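Local coordinates for protein carbon monoxide dehydrogenase (Thermococcus sp. AM4, PDB 6T7J) that catalyses the oxidation of carbon monoxide to carbon dioxide at a nickel-iron-sulfur cluster, seen here in a nickel-free form, at residues V107-F111 with L237-L241. Numbering follows the deposited sequence.
Sequences VVEVF and LSDIL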
ATOM      1  N   VAL A 107     -18.231   6.969   3.900  1.00 48.92           N
ATOM      2  CA  VAL A 107     -19.603   7.274   3.494  1.00 50.64           C
ATOM      3  C   VAL A 107     -20.479   6.022   3.548  1.00 50.92           C
ATOM      4  O   VAL A 107     -21.671   6.106   3.867  1.00 55.50           O
ATOM      5  CB  VAL A 107     -19.645   7.936   2.104  1.00 47.17           C
ATOM      6  CG1 VAL A 107     -21.061   8.408   1.799  1.00 51.34           C
ATOM      7  CG2 VAL A 107     -18.682   9.106   2.050  1.00 49.54           C
ATOM      8  N   VAL A 108     -19.909   4.848   3.264  1.00 47.68           N
ATOM      9  CA  VAL A 108     -20.661   3.598   3.363  1.00 42.60           C
ATOM     10  C   VAL A 108     -21.072   3.341   4.805  1.00 53.43           C
ATOM     11  O   VAL A 108     -22.192   2.893   5.076  1.00 51.73           O
ATOM     12  CB  VAL A 108     -19.833   2.426   2.803  1.00 46.46           C
ATOM     13  CG1 VAL A 108     -20.361   1.095   3.329  1.00 49.70           C
ATOM     14  CG2 VAL A 108     -19.847   2.434   1.291  1.00 47.87           C
ATOM     15  N   GLU A 109     -20.167   3.603   5.750  1.00 52.44           N
ATOM     16  CA  GLU A 109     -20.494   3.440   7.164  1.00 55.23           C
ATOM     17  C   GLU A 109     -21.674   4.323   7.556  1.00 52.33           C
ATOM     18  O   GLU A 109     -22.628   3.860   8.196  1.00 51.29           O
ATOM     19  CB  GLU A 109     -19.270   3.757   8.025  1.00 57.17           C
ATOM     20  CG  GLU A 109     -18.180   2.694   7.969  1.00 61.03           C
ATOM     21  CD  GLU A 109     -16.835   3.198   8.472  1.00 70.50           C
ATOM     22  OE1 GLU A 109     -16.813   4.192   9.232  1.00 63.74           O
ATOM     23  OE2 GLU A 109     -15.801   2.599   8.105  1.00 65.32           O
ATOM     24  N   VAL A 110     -21.634   5.601   7.165  1.00 47.85           N
ATOM     25  CA  VAL A 110     -22.740   6.496   7.516  1.00 49.80           C
ATOM     26  C   VAL A 110     -24.040   6.047   6.845  1.00 54.76           C
ATOM     27  O   VAL A 110     -25.115   6.059   7.463  1.00 57.17           O
ATOM     28  CB  VAL A 110     -22.392   7.953   7.161  1.00 49.46           C
ATOM     29  CG1 VAL A 110     -23.591   8.860   7.412  1.00 45.06           C
ATOM     30  CG2 VAL A 110     -21.195   8.418   7.974  1.00 47.06           C
ATOM     31  N   PHE A 111     -23.961   5.632   5.578  1.00 53.63           N
ATOM     32  CA  PHE A 111     -25.153   5.209   4.849  1.00 51.14           C
ATOM     33  C   PHE A 111     -25.769   3.959   5.469  1.00 52.35           C
ATOM     34  O   PHE A 111     -26.997   3.840   5.562  1.00 53.84           O
ATOM     35  CB  PHE A 111     -24.791   4.973   3.382  1.00 49.76           C
ATOM     36  CG  PHE A 111     -25.867   4.302   2.580  1.00 49.50           C
ATOM     37  CD1 PHE A 111     -27.058   4.953   2.308  1.00 41.04           C
ATOM     38  CD2 PHE A 111     -25.677   3.025   2.079  1.00 52.08           C
ATOM     39  CE1 PHE A 111     -28.041   4.337   1.562  1.00 44.74           C
ATOM     40  CE2 PHE A 111     -26.658   2.406   1.331  1.00 47.89           C
ATOM     41  CZ  PHE A 111     -27.842   3.062   1.074  1.00 44.44           C
ATOM     42  N   LEU A 237     -23.456   7.342  -3.103  1.00 52.91           N
ATOM     43  CA  LEU A 237     -23.959   7.421  -1.737  1.00 46.88           C
ATOM     44  C   LEU A 237     -24.010   8.856  -1.233  1.00 48.38           C
ATOM     45  O   LEU A 237     -24.919   9.207  -0.472  1.00 48.59           O
ATOM     46  CB  LEU A 237     -23.104   6.560  -0.812  1.00 38.04           C
ATOM     47  CG  LEU A 237     -23.282   5.051  -0.999  1.00 43.12           C
ATOM     48  CD1 LEU A 237     -22.564   4.302   0.095  1.00 41.42           C
ATOM     49  CD2 LEU A 237     -24.753   4.675  -1.025  1.00 46.48           C
ATOM     50  N   SER A 238     -23.059   9.704  -1.639  1.00 50.50           N
ATOM     51  CA  SER A 238     -23.148  11.116  -1.284  1.00 49.66           C
ATOM     52  C   SER A 238     -24.389  11.749  -1.896  1.00 53.72           C
ATOM     53  O   SER A 238     -25.051  12.576  -1.258  1.00 53.78           O
ATOM     54  CB  SER A 238     -21.888  11.854  -1.733  1.00 46.93           C
ATOM     55  OG  SER A 238     -20.723  11.121  -1.399  1.00 54.09           O
ATOM     56  N   ASP A 239     -24.727  11.363  -3.130  1.00 49.90           N
ATOM     57  CA  ASP A 239     -25.958  11.854  -3.743  1.00 51.36           C
ATOM     58  C   ASP A 239     -27.187  11.334  -3.007  1.00 54.21           C
ATOM     59  O   ASP A 239     -28.130  12.091  -2.749  1.00 54.33           O
ATOM     60  CB  ASP A 239     -26.009  11.453  -5.218  1.00 52.06           C
ATOM     61  CG  ASP A 239     -25.047  12.253  -6.075  1.00 53.43           C
ATOM     62  OD1 ASP A 239     -24.418  13.194  -5.546  1.00 51.03           O
ATOM     63  OD2 ASP A 239     -24.920  11.941  -7.278  1.00 51.51           O
ATOM     64  N   ILE A 240     -27.195  10.044  -2.661  1.00 49.55           N
ATOM     65  CA  ILE A 240     -28.344   9.459  -1.973  1.00 47.52           C
ATOM     66  C   ILE A 240     -28.553  10.121  -0.615  1.00 50.51           C
ATOM     67  O   ILE A 240     -29.692  10.358  -0.191  1.00 50.21           O
ATOM     68  CB  ILE A 240     -28.161   7.934  -1.842  1.00 51.13           C
ATOM     69  CG1 ILE A 240     -28.369   7.255  -3.198  1.00 46.32           C
ATOM     70  CG2 ILE A 240     -29.110   7.353  -0.798  1.00 47.04           C
ATOM     71  CD1 ILE A 240     -27.726   5.892  -3.300  1.00 47.68           C
ATOM     72  N   LEU A 241     -27.461  10.453   0.077  1.00 47.62           N
ATOM     73  CA  LEU A 241     -27.570  10.991   1.430  1.00 49.91           C
ATOM     74  C   LEU A 241     -27.851  12.490   1.434  1.00 49.40           C
ATOM     75  O   LEU A 241     -28.653  12.965   2.245  1.00 55.24           O
ATOM     76  CB  LEU A 241     -26.292  10.692   2.218  1.00 53.16           C
ATOM     77  CG  LEU A 241     -26.160   9.311   2.871  1.00 59.10           C
ATOM     78  CD1 LEU A 241     -24.697   8.984   3.143  1.00 48.94           C
ATOM     79  CD2 LEU A 241     -26.971   9.234   4.156  1.00 44.87           C
TER
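Leu237 is the main bump of this contact, and Val107, Val108 and Phe111 form the hollow that takes it. Its two methyls divide the work. Leu237 CD1 lies 3.5 Å from Val108 CG2. Leu237 CD2 sits over the centre of the Phe111 ring, 3.7 Å from its centroid and 13° off the normal, a CH-pi contact. The phenyl ring reaches across because its CG stands anti to the backbone N (chi1 170°). Further along the ring, Phe111 CE1 meets Ile240 CG2 obliquely at 4.0 Å.

A second bump comes one turn later. Leu241 CD1 sits in the notch formed by Val107 CG1, at 3.9 Å, and Phe111 CB, at 4.0 Å. In return, Val107 CG1 touches both Leu237 CB, at 3.8 Å, and that same Leu241 methyl. The helix segments cross at 35°, with axes 10.2 Å apart.

Replacing Phe111 by an alanine would probably open a gap under Leu237 CD2 and take away the ring that Ile240 CG2 touches. Helices 81-115 and 212-242 of this Prismane/CO dehydrogenase family protein meet here, running roughly the same way. Helix 146-162 adds a third wall at Phe111, through Ala150, Leu153 and Ala154. The side chain of Ser238 is about 13 Å from the broken Fe4S4 cluster, and its OG bonds to Ala234 O of its own helix. What holds the two segments together is therefore apolar: shape fit, dispersion and one methyl on a ring face.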